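Local coordinates for SGNH-hydrolase family esterase (Altererythrobacter indicus, PDB 7C2A), which is an esterase of the SGNH-hydrolase family, hydrolysing ester bonds, and may act as a lysophospholipase like related enzymes, at residues I8-G12 with R60-L65. Residues are numbered along the deposited sequence; the frame is centred on the assembly and turned at random. Where two conformers were deposited one is given.
Sequences ILAFG and RIKFVL
Residues 8-12, on strand 6-12, run extended and pack nearly antiparallel against residues 60-65, on helix 54-66: their N-to-C directions differ by 157° and the segment axes pass 11.1 Å apart, with Phe11 CA 8.3 Å from Ile61 CA and Leu9 CA 8.7 Å from Leu65 CA. The helix is kinked at 62-63, with Val64 N to Arg60 O (2.9 Å) and Leu65 N to Ile61 O (3.0 Å) bonded. Leu9 points toward the helix; Phe11 leaves sideways, and chi1 t (-168°) carries its ring there, while Ile8 and Ala10 face helix 27-35. Branched Leu9 spreads its methyls, CD1 4.0 Å from Val64 CG1 and CD2 3.9 Å from Leu65 CD2. Ile61 CD1 makes a CH-pi contact 3.7 Å from the Phe11 ring centroid; on the opposite face the Arg60 guanidinium stacks, centres 4.3 Å apart, planes at 30°. Arg60 (chi1 p, 68°; chi2, chi3 t) extends to lay its planar cation on the ring while its nitrogens bind Asp52 in a salt bridge and Ala47 O; NH2 lies 3.1 Å from Gly12 O. Such helix-on-sheet packing, here apolar plus one ring-stacked arginine, over strand 6-12 beside edge strand 42-48, is characteristic of the three-layer alpha/beta/alpha SGNH-hydrolase fold.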
ATOM      1  N   ILE A   8      10.549  -2.510  14.312  1.00  9.57           N
ATOM      2  CA  ILE A   8       9.259  -2.630  13.642  1.00  8.50           C
ATOM      3  C   ILE A   8       9.521  -2.840  12.160  1.00  8.54           C
ATOM      4  O   ILE A   8      10.311  -2.110  11.562  1.00 10.80           O
ATOM      5  CB  ILE A   8       8.386  -1.377  13.849  1.00  9.65           C
ATOM      6  CG1 ILE A   8       8.154  -1.122  15.343  1.00  9.53           C
ATOM      7  CG2 ILE A   8       7.068  -1.510  13.083  1.00 10.23           C
ATOM      8  CD1 ILE A   8       7.440   0.184  15.651  1.00 11.84           C
ATOM      9  N   LEU A   9       8.875  -3.846  11.572  1.00  8.99           N
ATOM     10  CA  LEU A   9       8.954  -4.066  10.132  1.00  8.59           C
ATOM     11  C   LEU A   9       7.800  -3.349   9.440  1.00  8.89           C
ATOM     12  O   LEU A   9       6.638  -3.621   9.742  1.00  9.94           O
ATOM     13  CB  LEU A   9       8.866  -5.563   9.849  1.00  9.57           C
ATOM     14  CG  LEU A   9       8.881  -5.930   8.365  1.00  9.82           C
ATOM     15  CD1 LEU A   9      10.218  -5.560   7.733  1.00 12.43           C
ATOM     16  CD2 LEU A   9       8.589  -7.412   8.147  1.00 11.14           C
ATOM     17  N   ALA A  10       8.114  -2.447   8.516  1.00  8.51           N
ATOM     18  CA  ALA A  10       7.108  -1.784   7.686  1.00  8.69           C
ATOM     19  C   ALA A  10       7.125  -2.468   6.322  1.00  8.71           C
ATOM     20  O   ALA A  10       7.981  -2.187   5.483  1.00  9.45           O
ATOM     21  CB  ALA A  10       7.395  -0.287   7.592  1.00  9.43           C
ATOM     22  N   PHE A  11       6.186  -3.392   6.109  1.00  7.91           N
ATOM     23  CA  PHE A  11       6.176  -4.266   4.939  1.00  8.02           C
ATOM     24  C   PHE A  11       5.059  -3.795   4.018  1.00  7.82           C
ATOM     25  O   PHE A  11       3.884  -4.019   4.314  1.00  9.02           O
ATOM     26  CB  PHE A  11       5.952  -5.708   5.395  1.00  8.49           C
ATOM     27  CG  PHE A  11       6.192  -6.737   4.325  1.00  8.11           C
ATOM     28  CD1 PHE A  11       7.477  -7.058   3.923  1.00  9.55           C
ATOM     29  CD2 PHE A  11       5.125  -7.399   3.715  1.00  8.78           C
ATOM     30  CE1 PHE A  11       7.710  -8.019   2.933  1.00  9.56           C
ATOM     31  CE2 PHE A  11       5.342  -8.362   2.734  1.00  9.83           C
ATOM     32  CZ  PHE A  11       6.630  -8.669   2.339  1.00 10.18           C
ATOM     33  N   GLY A  12       5.406  -3.136   2.923  1.00  8.40           N
ATOM     34  CA  GLY A  12       4.397  -2.543   2.078  1.00  8.54           C
ATOM     35  C   GLY A  12       4.879  -2.180   0.701  1.00  8.45           C
ATOM     36  O   GLY A  12       5.841  -2.747   0.188  1.00  8.76           O
ATOM     37  N   ARG A  60       8.410 -12.474  -1.160  1.00  9.50           N
ATOM     38  CA  ARG A  60       9.599 -11.979  -0.474  1.00  9.44           C
ATOM     39  C   ARG A  60       9.504 -11.970   1.043  1.00  9.62           C
ATOM     40  O   ARG A  60      10.509 -11.663   1.688  1.00 10.17           O
ATOM     41  CB  ARG A  60      10.041 -10.598  -0.990  1.00  8.89           C
ATOM     42  CG  ARG A  60       9.088  -9.476  -0.655  1.00 10.07           C
ATOM     43  CD  ARG A  60       9.655  -8.101  -1.052  1.00 11.66           C
ATOM     44  NE  ARG A  60       8.601  -7.093  -0.938  1.00 10.49           N
ATOM     45  CZ  ARG A  60       8.547  -6.133  -0.015  1.00 10.61           C
ATOM     46  NH1 ARG A  60       9.534  -5.978   0.853  1.00 11.11           N
ATOM     47  NH2 ARG A  60       7.506  -5.317   0.025  1.00 10.61           N
ATOM     48  N   ILE A  61       8.358 -12.302   1.643  1.00  9.56           N
ATOM     49  CA  ILE A  61       8.231 -12.116   3.090  1.00  9.73           C
ATOM     50  C   ILE A  61       9.265 -12.939   3.861  1.00  9.79           C
ATOM     51  O   ILE A  61       9.882 -12.442   4.808  1.00 10.01           O
ATOM     52  CB  ILE A  61       6.787 -12.330   3.585  1.00  9.91           C
ATOM     53  CG1 ILE A  61       6.702 -12.082   5.100  1.00 10.50           C
ATOM     54  CG2 ILE A  61       6.271 -13.737   3.257  1.00 11.50           C
ATOM     55  CD1 ILE A  61       7.000 -10.643   5.558  1.00 11.08           C
ATOM     56  N   LYS A  62       9.464 -14.204   3.483  0.55  9.79           N
ATOM     57  CA  LYS A  62      10.448 -15.026   4.187  0.55 10.17           C
ATOM     58  C   LYS A  62      11.849 -14.440   4.059  0.55  8.99           C
ATOM     59  O   LYS A  62      12.592 -14.356   5.043  0.55 10.04           O
ATOM     60  CB  LYS A  62      10.428 -16.459   3.650  0.55 11.86           C
ATOM     61  CG  LYS A  62       9.325 -17.348   4.209  0.55 11.61           C
ATOM     62  CD  LYS A  62       9.405 -18.745   3.584  0.55 15.99           C
ATOM     63  CE  LYS A  62       8.308 -19.675   4.086  0.55 19.57           C
ATOM     64  NZ  LYS A  62       8.515 -20.091   5.497  0.55 17.93           N
ATOM     65  N   PHE A  63      12.227 -14.033   2.848  1.00  9.40           N
ATOM     66  CA  PHE A  63      13.552 -13.463   2.635  1.00  9.53           C
ATOM     67  C   PHE A  63      13.746 -12.201   3.460  1.00  9.81           C
ATOM     68  O   PHE A  63      14.802 -11.999   4.070  1.00  9.90           O
ATOM     69  CB  PHE A  63      13.731 -13.143   1.149  1.00 10.85           C
ATOM     70  CG  PHE A  63      15.051 -12.500   0.825  1.00 10.13           C
ATOM     71  CD1 PHE A  63      16.175 -13.283   0.615  1.00 12.51           C
ATOM     72  CD2 PHE A  63      15.181 -11.126   0.739  1.00 13.72           C
ATOM     73  CE1 PHE A  63      17.392 -12.714   0.317  1.00 16.18           C
ATOM     74  CE2 PHE A  63      16.409 -10.552   0.441  1.00 15.72           C
ATOM     75  CZ  PHE A  63      17.515 -11.350   0.236  1.00 16.57           C
ATOM     76  N   VAL A  64      12.741 -11.324   3.476  1.00  9.27           N
ATOM     77  CA  VAL A  64      12.842 -10.084   4.243  1.00  8.70           C
ATOM     78  C   VAL A  64      13.027 -10.389   5.723  1.00  9.39           C
ATOM     79  O   VAL A  64      13.879  -9.794   6.393  1.00 10.37           O
ATOM     80  CB  VAL A  64      11.619  -9.185   3.969  1.00  9.01           C
ATOM     81  CG1 VAL A  64      11.557  -8.041   4.963  1.00 10.33           C
ATOM     82  CG2 VAL A  64      11.675  -8.647   2.550  1.00 10.10           C
ATOM     83  N   LEU A  65      12.257 -11.332   6.252  1.00  9.22           N
ATOM     84  CA  LEU A  65      12.397 -11.689   7.662  1.00 10.42           C
ATOM     85  C   LEU A  65      13.749 -12.335   7.946  1.00 10.76           C
ATOM     86  O   LEU A  65      14.414 -11.999   8.935  1.00 10.85           O
ATOM     87  CB  LEU A  65      11.260 -12.618   8.067  1.00  9.47           C
ATOM     88  CG  LEU A  65       9.893 -11.936   8.092  1.00  9.63           C
ATOM     89  CD1 LEU A  65       8.795 -12.970   8.211  1.00 11.39           C
ATOM     90  CD2 LEU A  65       9.803 -10.918   9.241  1.00 10.46           C
TER